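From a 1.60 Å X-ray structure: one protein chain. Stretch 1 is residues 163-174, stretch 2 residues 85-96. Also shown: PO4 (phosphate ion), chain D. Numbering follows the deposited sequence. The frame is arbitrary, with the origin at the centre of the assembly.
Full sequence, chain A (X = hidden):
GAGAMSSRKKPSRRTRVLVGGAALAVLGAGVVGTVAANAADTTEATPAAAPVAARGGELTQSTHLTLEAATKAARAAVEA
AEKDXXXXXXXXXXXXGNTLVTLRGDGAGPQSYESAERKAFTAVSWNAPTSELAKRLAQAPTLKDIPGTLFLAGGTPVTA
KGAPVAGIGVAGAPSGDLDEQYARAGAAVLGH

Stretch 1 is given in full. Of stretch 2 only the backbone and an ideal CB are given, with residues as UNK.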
# COMPACT_ATOMS: atom_id res chain seq x y z
N ALA A 163 28.76 -12.47 12.17
CA ALA A 163 27.35 -12.46 11.76
C ALA A 163 26.98 -11.08 11.24
O ALA A 163 27.44 -10.07 11.77
CB ALA A 163 26.46 -12.83 12.94
N PRO A 164 26.11 -11.01 10.22
CA PRO A 164 25.72 -9.68 9.73
C PRO A 164 24.93 -8.90 10.77
O PRO A 164 24.03 -9.47 11.40
CB PRO A 164 24.83 -10.00 8.50
CG PRO A 164 24.36 -11.41 8.73
CD PRO A 164 25.50 -12.10 9.46
N VAL A 165 25.26 -7.62 10.98
CA VAL A 165 24.48 -6.78 11.92
C VAL A 165 23.84 -5.56 11.26
O VAL A 165 22.87 -5.01 11.78
CB VAL A 165 25.30 -6.35 13.16
CG1 VAL A 165 25.67 -7.56 14.04
CG2 VAL A 165 26.54 -5.58 12.73
N ALA A 166 24.38 -5.14 10.13
CA ALA A 166 23.81 -3.99 9.44
C ALA A 166 24.18 -4.04 7.96
O ALA A 166 25.12 -4.74 7.56
CB ALA A 166 24.33 -2.69 10.06
N GLY A 167 23.44 -3.29 7.16
CA GLY A 167 23.85 -3.05 5.77
C GLY A 167 23.92 -1.55 5.57
O GLY A 167 23.12 -0.81 6.14
N ILE A 168 24.87 -1.09 4.76
CA ILE A 168 24.95 0.30 4.36
C ILE A 168 24.66 0.36 2.87
O ILE A 168 25.27 -0.39 2.09
CB ILE A 168 26.35 0.87 4.61
CG1 ILE A 168 26.68 0.77 6.10
CG2 ILE A 168 26.40 2.32 4.12
CD1 ILE A 168 28.13 1.13 6.44
N GLY A 169 23.69 1.18 2.48
CA GLY A 169 23.28 1.30 1.09
C GLY A 169 23.41 2.73 0.58
O GLY A 169 23.15 3.66 1.31
N VAL A 170 23.86 2.88 -0.66
CA VAL A 170 24.08 4.20 -1.26
C VAL A 170 23.48 4.19 -2.62
O VAL A 170 23.58 3.18 -3.34
CB VAL A 170 25.58 4.52 -1.38
CG1 VAL A 170 25.82 5.88 -2.10
CG2 VAL A 170 26.19 4.56 0.00
N ALA A 171 22.84 5.28 -2.98
CA ALA A 171 22.29 5.38 -4.33
C ALA A 171 22.37 6.81 -4.82
O ALA A 171 22.42 7.73 -4.00
CB ALA A 171 20.82 4.88 -4.32
N GLY A 172 22.45 7.02 -6.14
CA GLY A 172 22.48 8.39 -6.66
C GLY A 172 23.71 8.71 -7.48
O GLY A 172 23.73 9.71 -8.19
N ALA A 173 24.75 7.88 -7.37
CA ALA A 173 25.94 8.07 -8.21
C ALA A 173 25.67 7.56 -9.62
O ALA A 173 24.67 6.87 -9.87
CB ALA A 173 27.16 7.36 -7.62
N PRO A 174 26.57 7.88 -10.56
CA PRO A 174 26.31 7.52 -11.94
C PRO A 174 26.36 6.02 -12.22
O PRO A 174 25.92 5.58 -13.29
CB PRO A 174 27.44 8.22 -12.70
CG PRO A 174 27.97 9.23 -11.82
CD PRO A 174 27.69 8.83 -10.42
N UNK A 85 32.20 15.07 -5.72
CA UNK A 85 31.17 15.84 -6.40
C UNK A 85 29.95 15.03 -6.77
O UNK A 85 29.25 15.36 -7.74
CB UNK A 85 31.75 16.48 -7.66
N UNK A 86 29.70 13.95 -6.03
CA UNK A 86 28.52 13.11 -6.25
C UNK A 86 27.43 13.45 -5.24
O UNK A 86 27.70 14.00 -4.17
CB UNK A 86 28.89 11.63 -6.15
N UNK A 87 26.19 13.14 -5.62
CA UNK A 87 25.02 13.50 -4.82
C UNK A 87 24.24 12.24 -4.53
O UNK A 87 23.64 11.69 -5.43
CB UNK A 87 24.14 14.53 -5.53
N UNK A 88 24.28 11.76 -3.28
CA UNK A 88 23.76 10.42 -2.99
C UNK A 88 22.85 10.46 -1.79
O UNK A 88 22.88 11.41 -1.01
CB UNK A 88 24.90 9.43 -2.75
N UNK A 89 22.02 9.43 -1.67
CA UNK A 89 21.35 9.15 -0.42
C UNK A 89 22.02 7.93 0.19
O UNK A 89 22.54 7.06 -0.53
CB UNK A 89 19.85 8.93 -0.62
N UNK A 90 21.97 7.84 1.52
CA UNK A 90 22.64 6.76 2.23
C UNK A 90 21.68 6.22 3.28
O UNK A 90 20.98 6.98 3.95
CB UNK A 90 23.95 7.24 2.87
N UNK A 91 21.63 4.90 3.41
CA UNK A 91 20.81 4.30 4.47
C UNK A 91 21.62 3.29 5.23
O UNK A 91 22.42 2.55 4.62
CB UNK A 91 19.55 3.64 3.90
N UNK A 92 21.38 3.18 6.54
CA UNK A 92 21.92 2.05 7.29
C UNK A 92 20.73 1.26 7.83
O UNK A 92 19.86 1.83 8.49
CB UNK A 92 22.85 2.51 8.42
N UNK A 93 20.69 -0.03 7.51
CA UNK A 93 19.57 -0.89 7.88
C UNK A 93 20.09 -2.04 8.77
O UNK A 93 21.09 -2.69 8.48
CB UNK A 93 18.87 -1.43 6.63
N UNK A 94 19.42 -2.25 9.90
CA UNK A 94 19.79 -3.32 10.82
C UNK A 94 19.49 -4.70 10.22
O UNK A 94 18.60 -4.85 9.38
CB UNK A 94 19.05 -3.15 12.15
N UNK A 95 20.18 -5.71 10.72
CA UNK A 95 19.91 -7.09 10.36
C UNK A 95 18.46 -7.47 10.67
O UNK A 95 17.88 -8.39 10.07
CB UNK A 95 20.87 -8.02 11.10
N UNK A 96 17.84 -6.76 11.61
CA UNK A 96 16.44 -7.07 11.89
C UNK A 96 15.44 -6.32 11.05
O UNK A 96 14.26 -6.64 11.11
CB UNK A 96 16.14 -6.79 13.36
P PO4 D . 20.88 4.20 -8.13
O1 PO4 D . 22.17 4.88 -7.71
O2 PO4 D . 20.93 4.08 -9.64
O3 PO4 D . 20.93 2.82 -7.55
O4 PO4 D . 19.55 4.87 -7.71

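Stretch 2 runs antiparallel to stretch 1, and the backbones are joined by a ladder of hydrogen bonds. The ladder excludes proline where N donates, at 89, 91, 93 and 95, but otherwise says little about the side chain. Backbone angles and the surroundings of CB do the rest.

Position 85 has phi 73° and psi 26°, and no atom of stretch 1 is near its CB. Positive phi favours glycine. It is Gly85, the first residue to leave helical angles after a helix, in a Schellman motif.

At position 86 CB points toward stretch 1, 4.8 Å from Ala173 CB. Pro174 lies beyond. A long side chain with an aliphatic stem would suit, as would a medium apolar one. It is Arg86. Its CG lies 4.0 Å from Ala173 CB, and Pro174 CD covers one face of the guanidinium, 3.6 Å from Arg86 NE.

Position 87 points sideways, with nothing of stretch 1 near CB. Many residues would do. It is His87. A water links its main chain to Gly172, 3.0 Å from His87 N and 2.8 Å from Gly172 O.

At position 88 CB points sideways, 3.7 Å from Val170 CG1 and only 3.3 Å from Ala171 O. Alanine or a branched apolar residue is plausible. It is Val88, chi1 m. Its CB packs on Val170 CG1, and Val88 CG1 reaches Ala173 CB at 4.4 Å.

Position 89 is paired with Ala171, and its CB is on the same face as Ala171 CB. Stretch 1 leaves room here, so it permits small residues and larger ones alike. It is Ser89; its OG is bonded elsewhere in the structure. Ser89 N donates to Ala171 O at 2.9 Å.

Position 90 faces the side of Val170 and Ile168, with CB 4.5 Å from Val170 CG2. Valine, isoleucine or leucine would suit. It is Val90, chi1 t. Val90 CG2 meets Val170 CG2 at 4.0 Å, and Val90 CG1 meets Ile168 CG2 at 4.2 Å.

Position 91 is opposite Gly169, which offers no side chain to pack against. Alanine, serine or a larger beta-branched residue would all be compatible with stretch 1. It is Ala91, and Gly169 N donates to Ala91 O at 2.8 Å.

Position 92 returns to the side of Ile168 and Ala166. A branched apolar residue could reach both. It is Val92: CG2 lies 4.2 Å from Ile168 CG1, and Val92 CG1 lies 4.2 Å from Ala166 CB.

Position 93 pairs with Gly167, again without a side chain. Many residues would fit; a beta-branched one suits the extended backbone. It is Val93; Val93 N donates to Gly167 O at 2.9 Å.

Position 94 pairs with Ala166, and Val165 O is 4.3 Å from CB. A small or polar residue is reasonable. It is Asp94. A water bridges Asp94 OD1 (2.7 Å) and Val165 O (2.8 Å).

Position 95 points toward stretch 1, beside Pro164 O. A long side chain could lie along the proline. It is Arg95, with Pro164 CG over one guanidinium face, 3.7 Å from Arg95 NH1.

Position 96 is out of reach of stretch 1, which sets no limit on it. It is Asn96, whose N donates to Asp94 OD2 at 2.8 Å.

Stretch 2 85-96: GRHVSVAVVDRN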
# COMPACT_ATOMS: atom_id res chain seq x y z
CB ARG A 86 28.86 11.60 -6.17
CG ARG A 86 29.06 10.90 -7.52
CD ARG A 86 30.14 11.59 -8.30
NE ARG A 86 30.39 11.08 -9.66
CZ ARG A 86 31.38 10.26 -9.97
NH1 ARG A 86 32.18 9.80 -9.01
NH2 ARG A 86 31.57 9.89 -11.24
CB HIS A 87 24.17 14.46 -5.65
CG HIS A 87 24.95 15.62 -6.16
ND1 HIS A 87 25.25 16.70 -5.38
CD2 HIS A 87 25.53 15.83 -7.36
CE1 HIS A 87 25.98 17.56 -6.08
NE2 HIS A 87 26.17 17.05 -7.29
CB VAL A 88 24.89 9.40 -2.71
CG1 VAL A 88 25.85 9.31 -3.93
CG2 VAL A 88 25.66 9.72 -1.39
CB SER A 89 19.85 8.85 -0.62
OG SER A 89 19.13 9.98 -1.11
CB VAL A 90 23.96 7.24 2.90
CG1 VAL A 90 24.66 6.08 3.61
CG2 VAL A 90 24.90 7.83 1.86
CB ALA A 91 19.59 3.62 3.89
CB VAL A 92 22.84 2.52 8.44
CG1 VAL A 92 23.37 1.33 9.25
CG2 VAL A 92 24.00 3.39 7.91
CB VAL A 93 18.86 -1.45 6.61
CG1 VAL A 93 17.78 -2.48 6.98
CG2 VAL A 93 18.25 -0.31 5.78
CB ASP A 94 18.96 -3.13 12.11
CG ASP A 94 19.53 -3.90 13.30
OD1 ASP A 94 20.25 -3.26 14.11
OD2 ASP A 94 19.29 -5.13 13.40
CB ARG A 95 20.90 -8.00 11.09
CG ARG A 95 20.59 -9.48 11.02
CD ARG A 95 20.71 -10.09 9.63
NE ARG A 95 20.48 -11.54 9.74
CZ ARG A 95 20.57 -12.39 8.72
NH1 ARG A 95 20.90 -11.93 7.52
NH2 ARG A 95 20.34 -13.70 8.89
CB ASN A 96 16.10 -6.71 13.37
CG ASN A 96 16.13 -5.18 13.64
OD1 ASN A 96 15.99 -4.35 12.73
ND2 ASN A 96 16.26 -4.82 14.92
O HOH W 1 25.80 11.65 -8.18
O HOH W 2 22.86 -2.86 13.52
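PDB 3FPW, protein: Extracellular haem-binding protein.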